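Side-chain contacts in enterobactin synthetase component F-related protein (Vibrio cholerae serotype O1, PDB 4OXI), which probably activates glycine with ATP as an adenylation-domain ligase in a lipopolysaccharide modification pathway, and is seen here with glycyl-adenosine-5'-phosphate bound: residues A[471-475]-A[476-480]; A[481-484]-A[485-489]. All blocks are in the same frame, centred on the assembly; numbering follows the deposited sequence.

Overall arrangement
Interaction 1 is the hairpin of strands 470-473 and 476-479 with the first residue of the next helix, and interaction 2 is the helix that follows it directly, so the two run in series along one continuous chain. Their centres lie about 14 Å apart and they meet where V478 CG2 packs on I483 CD1. Both are partly buried, with aliphatic side chains on the inner side and charged ones elsewhere, but the charges do different work. In interaction 1, nearer the centre of the chain, K472 and R477 reach the bound glycyl-adenosine-5'-phosphate. In interaction 2, farther out, E484 and R488 pair with each other along the helix surface.

Interaction 1. Residues A[471-475]-A[476-480]; sequences VKIAG and QRVEL. With GAP (glycyl-adenosine-5'-phosphate), chain B.
V471, I473, V478 and L480 form the apolar side of this hairpin. I473 CG1 sits 3.7 Å from V478 CG1, the two side chains crossing obliquely; V478 CG1 gets there because it stands between its own backbone N and carbonyl carbon (chi1 67°). L480, just past the second strand, crosses V471 at about a right angle, its CD2 3.8 Å from V471 CG2. L480 also packs on I498 and P500 of strand 496-500, and V478 on F539.

The backbones are tied by antiparallel pairing. V471 and V478 are a hydrogen-bonded pair linked in both directions: V471 N gives to V478 O at 3.0 Å, and V478 N gives back to V471 O. I473 and Q476 repeat this exchange across a type I' turn, with A474 and G475, both at positive phi, at its corners.

K472 and R477, a non-hydrogen-bonded pair, project from the other face to the ligand. Bends at chi2 and chi4 bring K472 NZ to the ribose-phosphate link, 3.0 Å from ligand O4' and 2.9 Å from ligand O5'; G337 O accepts from the same nitrogen. R477 leaves anti to its backbone N (chi1 177°) and runs out straight, so that NH1 bonds ligand O1A at 2.6 Å with the phosphorus in the guanidinium plane, while NH2 makes a salt bridge to E364. Converging on the phosphoryl group from neighbouring strands, the two cations probably help to offset the negative charge of the phosphate, R477 sharing its charge with E364.

Interaction 2. Residues A[481-484]-A[485-489]; sequences EEIE and TVVRR
The R488 guanidinium meets E484 at its edge: NE and NH2 both point at E484 OE1, which lies in the guanidinium plane. R488 NE is 3.1 Å from E484 OE1, along that oxygen's anti lone pair, whereas R488 NH2 reaches it at 3.3 Å from above the carboxylate plane. The carboxylate and guanidinium planes are turned 50° against each other, and this side-on salt bridge rests on a single carboxylate oxygen. With chi1 at -176° the E484 chain heads away from its own N and stays extended, which lays it alongside R488, one turn on and pointing the same way. The third guanidinium nitrogen, NH1, is bonded to H494 O, so the group is held at both ends. Their backbones are joined too, R488 N to E484 O at 2.8 Å.

One turn back, E481 O receives T485 N at 2.9 Å, and T485 OG1 approaches it to 2.8 Å while also lying in reach of S225 O. On the buried side V487 N bonds I483 O at 2.8 Å, and I483 CG2 packs on V487 CG2 at 4.2 Å, a regular i to i+4 step.

The helix 480-491 is wedged among several parts of the fold. I483, E484 and R488 lean on strand 496-500, which follows it, I483 and V486 rest on L535, and E482 OE1 is bonded to S223.

Interaction 1. Residues A[471-475]-A[476-480]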
loop_
_atom_site.group_PDB
_atom_site.type_symbol
_atom_site.label_atom_id
_atom_site.label_comp_id
_atom_site.label_asym_id
_atom_site.label_seq_id
_atom_site.Cartn_x
_atom_site.Cartn_y
_atom_site.Cartn_z
ATOM N N VAL A 471 0.909 4.148 -14.222
ATOM C CA VAL A 471 2.162 3.409 -14.255
ATOM C C VAL A 471 2.726 3.378 -12.852
ATOM O O VAL A 471 2.253 4.098 -11.974
ATOM C CB VAL A 471 3.197 4.091 -15.185
ATOM C CG1 VAL A 471 2.715 4.101 -16.629
ATOM C CG2 VAL A 471 3.477 5.510 -14.720
ATOM N N LYS A 472 3.742 2.548 -12.637
ATOM C CA LYS A 472 4.519 2.632 -11.415
ATOM C C LYS A 472 5.836 3.354 -11.729
ATOM O O LYS A 472 6.516 3.040 -12.710
ATOM C CB LYS A 472 4.776 1.224 -10.849
ATOM C CG LYS A 472 3.667 0.691 -9.922
ATOM C CD LYS A 472 2.385 0.364 -10.690
ATOM C CE LYS A 472 1.156 0.263 -9.761
ATOM N NZ LYS A 472 1.381 -0.708 -8.676
ATOM N N ILE A 473 6.179 4.344 -10.920
ATOM C CA ILE A 473 7.454 5.032 -11.054
ATOM C C ILE A 473 8.210 4.759 -9.768
ATOM O O ILE A 473 7.738 5.147 -8.698
ATOM C CB ILE A 473 7.270 6.568 -11.207
ATOM C CG1 ILE A 473 6.475 6.918 -12.472
ATOM C CG2 ILE A 473 8.627 7.277 -11.199
ATOM C CD1 ILE A 473 7.059 6.299 -13.750
ATOM N N ALA A 474 9.367 4.096 -9.862
ATOM C CA ALA A 474 10.080 3.607 -8.677
ATOM C C ALA A 474 9.120 2.883 -7.725
ATOM O O ALA A 474 9.097 3.143 -6.512
ATOM C CB ALA A 474 10.797 4.766 -7.950
ATOM N N GLY A 475 8.287 2.015 -8.279
ATOM C CA GLY A 475 7.411 1.197 -7.449
ATOM C C GLY A 475 6.153 1.857 -6.895
ATOM O O GLY A 475 5.386 1.204 -6.184
ATOM N N GLN A 476 5.933 3.134 -7.217
ATOM C CA GLN A 476 4.769 3.861 -6.715
ATOM C C GLN A 476 3.748 4.168 -7.818
ATOM O O GLN A 476 4.102 4.664 -8.895
ATOM C CB GLN A 476 5.209 5.168 -6.080
ATOM C CG GLN A 476 6.237 5.022 -4.982
ATOM C CD GLN A 476 6.533 6.366 -4.339
ATOM O OE1 GLN A 476 5.614 7.140 -4.053
ATOM N NE2 GLN A 476 7.814 6.666 -4.132
ATOM N N ARG A 477 2.482 3.873 -7.543
ATOM C CA ARG A 477 1.389 4.130 -8.480
ATOM C C ARG A 477 1.204 5.623 -8.786
ATOM O O ARG A 477 1.166 6.445 -7.878
ATOM C CB ARG A 477 0.102 3.587 -7.871
ATOM C CG ARG A 477 -1.160 3.825 -8.680
ATOM C CD ARG A 477 -2.335 3.089 -8.042
ATOM N NE ARG A 477 -3.632 3.580 -8.505
ATOM C CZ ARG A 477 -4.791 2.965 -8.273
ATOM N NH1 ARG A 477 -4.821 1.817 -7.593
ATOM N NH2 ARG A 477 -5.920 3.490 -8.733
ATOM N N VAL A 478 1.074 5.974 -10.060
ATOM C CA VAL A 478 0.772 7.356 -10.420
ATOM C C VAL A 478 0.085 7.429 -11.779
ATOM O O VAL A 478 0.316 6.582 -12.639
ATOM C CB VAL A 478 2.050 8.233 -10.411
ATOM C CG1 VAL A 478 2.990 7.801 -11.508
ATOM C CG2 VAL A 478 1.695 9.727 -10.530
ATOM N N GLU A 479 -0.779 8.424 -11.966
ATOM C CA GLU A 479 -1.341 8.714 -13.287
ATOM C C GLU A 479 -0.413 9.683 -14.030
ATOM O O GLU A 479 -0.144 10.784 -13.547
ATOM C CB GLU A 479 -2.727 9.362 -13.144
ATOM C CG GLU A 479 -3.742 8.572 -12.300
ATOM C CD GLU A 479 -4.325 7.379 -13.042
ATOM O OE1 GLU A 479 -4.061 7.246 -14.259
ATOM O OE2 GLU A 479 -5.051 6.576 -12.409
ATOM N N LEU A 480 0.073 9.288 -15.200
ATOM C CA LEU A 480 0.912 10.178 -15.999
ATOM C C LEU A 480 0.181 11.489 -16.272
ATOM O O LEU A 480 0.810 12.536 -16.376
ATOM C CB LEU A 480 1.338 9.510 -17.308
ATOM C CG LEU A 480 2.411 8.431 -17.132
ATOM C CD1 LEU A 480 2.847 7.867 -18.469
ATOM C CD2 LEU A 480 3.597 8.951 -16.359
HETATM N N GAP B . -2.148 -3.470 -3.846
HETATM C CA GAP B . -0.857 -3.760 -4.537
HETATM C C GAP B . -0.623 -2.642 -5.534
HETATM O O GAP B . 0.373 -2.581 -6.232
HETATM P PA GAP B . -1.660 -0.309 -6.552
HETATM O O1A GAP B . -3.100 0.139 -6.503
HETATM O O2A GAP B . -0.542 0.629 -6.127
HETATM O O3A GAP B . -1.656 -1.629 -5.643
HETATM C "C5'" GAP B . -2.402 -1.597 -8.712
HETATM O "O5'" GAP B . -1.400 -0.821 -8.054
HETATM C "C4'" GAP B . -1.942 -1.892 -10.125
HETATM O "O4'" GAP B . -0.617 -2.428 -10.090
HETATM C "C3'" GAP B . -2.747 -2.981 -10.799
HETATM O "O3'" GAP B . -3.942 -2.456 -11.377
HETATM C "C2'" GAP B . -1.763 -3.510 -11.828
HETATM O "O2'" GAP B . -1.668 -2.616 -12.926
HETATM C "C1'" GAP B . -0.426 -3.363 -11.151
HETATM N N9 GAP B . -0.027 -4.664 -10.568
HETATM C C8 GAP B . -0.202 -5.036 -9.286
HETATM N N7 GAP B . 0.288 -6.282 -9.066
HETATM C C5 GAP B . 0.781 -6.728 -10.242
HETATM C C6 GAP B . 1.425 -7.971 -10.715
HETATM N N6 GAP B . 1.669 -8.999 -9.858
HETATM N N1 GAP B . 1.777 -8.031 -12.021
HETATM C C2 GAP B . 1.550 -7.009 -12.879
HETATM N N3 GAP B . 0.966 -5.852 -12.509
HETATM C C4 GAP B . 0.572 -5.657 -11.227
#

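Interaction 2. Residues A[481-484]-A[485-489]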
loop_
_atom_site.group_PDB
_atom_site.type_symbol
_atom_site.label_atom_id
_atom_site.label_comp_id
_atom_site.label_asym_id
_atom_site.label_seq_id
_atom_site.Cartn_x
_atom_site.Cartn_y
_atom_site.Cartn_z
ATOM N N GLU A 481 -1.148 11.432 -16.345
ATOM C CA GLU A 481 -1.960 12.640 -16.528
ATOM C C GLU A 481 -1.931 13.585 -15.331
ATOM O O GLU A 481 -2.081 14.794 -15.508
ATOM C CB GLU A 481 -3.409 12.306 -16.897
ATOM C CG GLU A 481 -3.571 11.751 -18.298
ATOM C CD GLU A 481 -3.623 10.234 -18.318
ATOM O OE1 GLU A 481 -3.993 9.667 -19.373
ATOM O OE2 GLU A 481 -3.294 9.607 -17.276
ATOM N N GLU A 482 -1.757 13.062 -14.118
ATOM C CA GLU A 482 -1.621 13.964 -12.973
ATOM C C GLU A 482 -0.341 14.795 -13.123
ATOM O O GLU A 482 -0.337 15.993 -12.866
ATOM C CB GLU A 482 -1.627 13.231 -11.622
ATOM C CG GLU A 482 -1.357 14.194 -10.446
ATOM C CD GLU A 482 -1.160 13.518 -9.076
ATOM O OE1 GLU A 482 -0.990 12.275 -9.010
ATOM O OE2 GLU A 482 -1.160 14.249 -8.055
ATOM N N ILE A 483 0.737 14.151 -13.553
ATOM C CA ILE A 483 2.006 14.840 -13.720
ATOM C C ILE A 483 1.901 15.864 -14.856
ATOM O O ILE A 483 2.292 17.018 -14.704
ATOM C CB ILE A 483 3.148 13.846 -14.001
ATOM C CG1 ILE A 483 3.239 12.820 -12.864
ATOM C CG2 ILE A 483 4.467 14.592 -14.170
ATOM C CD1 ILE A 483 4.307 11.744 -13.064
ATOM N N GLU A 484 1.353 15.436 -15.983
ATOM C CA GLU A 484 1.132 16.319 -17.115
ATOM C C GLU A 484 0.298 17.541 -16.726
ATOM O O GLU A 484 0.622 18.672 -17.098
ATOM C CB GLU A 484 0.473 15.554 -18.263
ATOM C CG GLU A 484 0.305 16.398 -19.516
ATOM C CD GLU A 484 -0.383 15.650 -20.636
ATOM O OE1 GLU A 484 -1.156 16.297 -21.374
ATOM O OE2 GLU A 484 -0.142 14.426 -20.782
ATOM N N THR A 485 -0.758 17.311 -15.951
ATOM C CA THR A 485 -1.636 18.386 -15.500
ATOM C C THR A 485 -0.880 19.423 -14.683
ATOM O O THR A 485 -1.062 20.628 -14.871
ATOM C CB THR A 485 -2.804 17.817 -14.675
ATOM O OG1 THR A 485 -3.680 17.092 -15.550
ATOM C CG2 THR A 485 -3.582 18.927 -13.973
ATOM N N VAL A 486 -0.020 18.949 -13.785
ATOM C CA VAL A 486 0.801 19.829 -12.955
ATOM C C VAL A 486 1.840 20.568 -13.802
ATOM O O VAL A 486 2.036 21.774 -13.647
ATOM C CB VAL A 486 1.510 19.037 -11.817
ATOM C CG1 VAL A 486 2.625 19.869 -11.178
ATOM C CG2 VAL A 486 0.489 18.548 -10.761
ATOM N N VAL A 487 2.502 19.845 -14.703
ATOM C CA VAL A 487 3.533 20.453 -15.544
ATOM C C VAL A 487 2.925 21.499 -16.493
ATOM O O VAL A 487 3.513 22.560 -16.700
ATOM C CB VAL A 487 4.361 19.384 -16.305
ATOM C CG1 VAL A 487 5.218 20.021 -17.382
ATOM C CG2 VAL A 487 5.229 18.581 -15.329
ATOM N N ARG A 488 1.741 21.206 -17.039
ATOM C CA ARG A 488 0.999 22.170 -17.860
ATOM C C ARG A 488 0.709 23.473 -17.120
ATOM O O ARG A 488 0.914 24.557 -17.671
ATOM C CB ARG A 488 -0.325 21.584 -18.367
ATOM C CG ARG A 488 -0.212 20.860 -19.689
ATOM C CD ARG A 488 -1.571 20.378 -20.213
ATOM N NE ARG A 488 -1.349 19.417 -21.286
ATOM C CZ ARG A 488 -1.117 19.754 -22.553
ATOM N NH1 ARG A 488 -1.118 21.036 -22.915
ATOM N NH2 ARG A 488 -0.893 18.810 -23.466
ATOM N N ARG A 489 0.211 23.358 -15.889
ATOM C CA ARG A 489 -0.073 24.519 -15.043
ATOM C C ARG A 489 1.174 25.365 -14.819
ATOM O O ARG A 489 1.152 26.582 -14.985
ATOM C CB ARG A 489 -0.579 24.074 -13.667
ATOM C CG ARG A 489 -2.082 23.921 -13.540
ATOM C CD ARG A 489 -2.527 24.198 -12.096
ATOM N NE ARG A 489 -1.723 23.475 -11.109
ATOM C CZ ARG A 489 -2.003 22.252 -10.657
ATOM N NH1 ARG A 489 -1.217 21.677 -9.757
ATOM N NH2 ARG A 489 -3.072 21.601 -11.095
#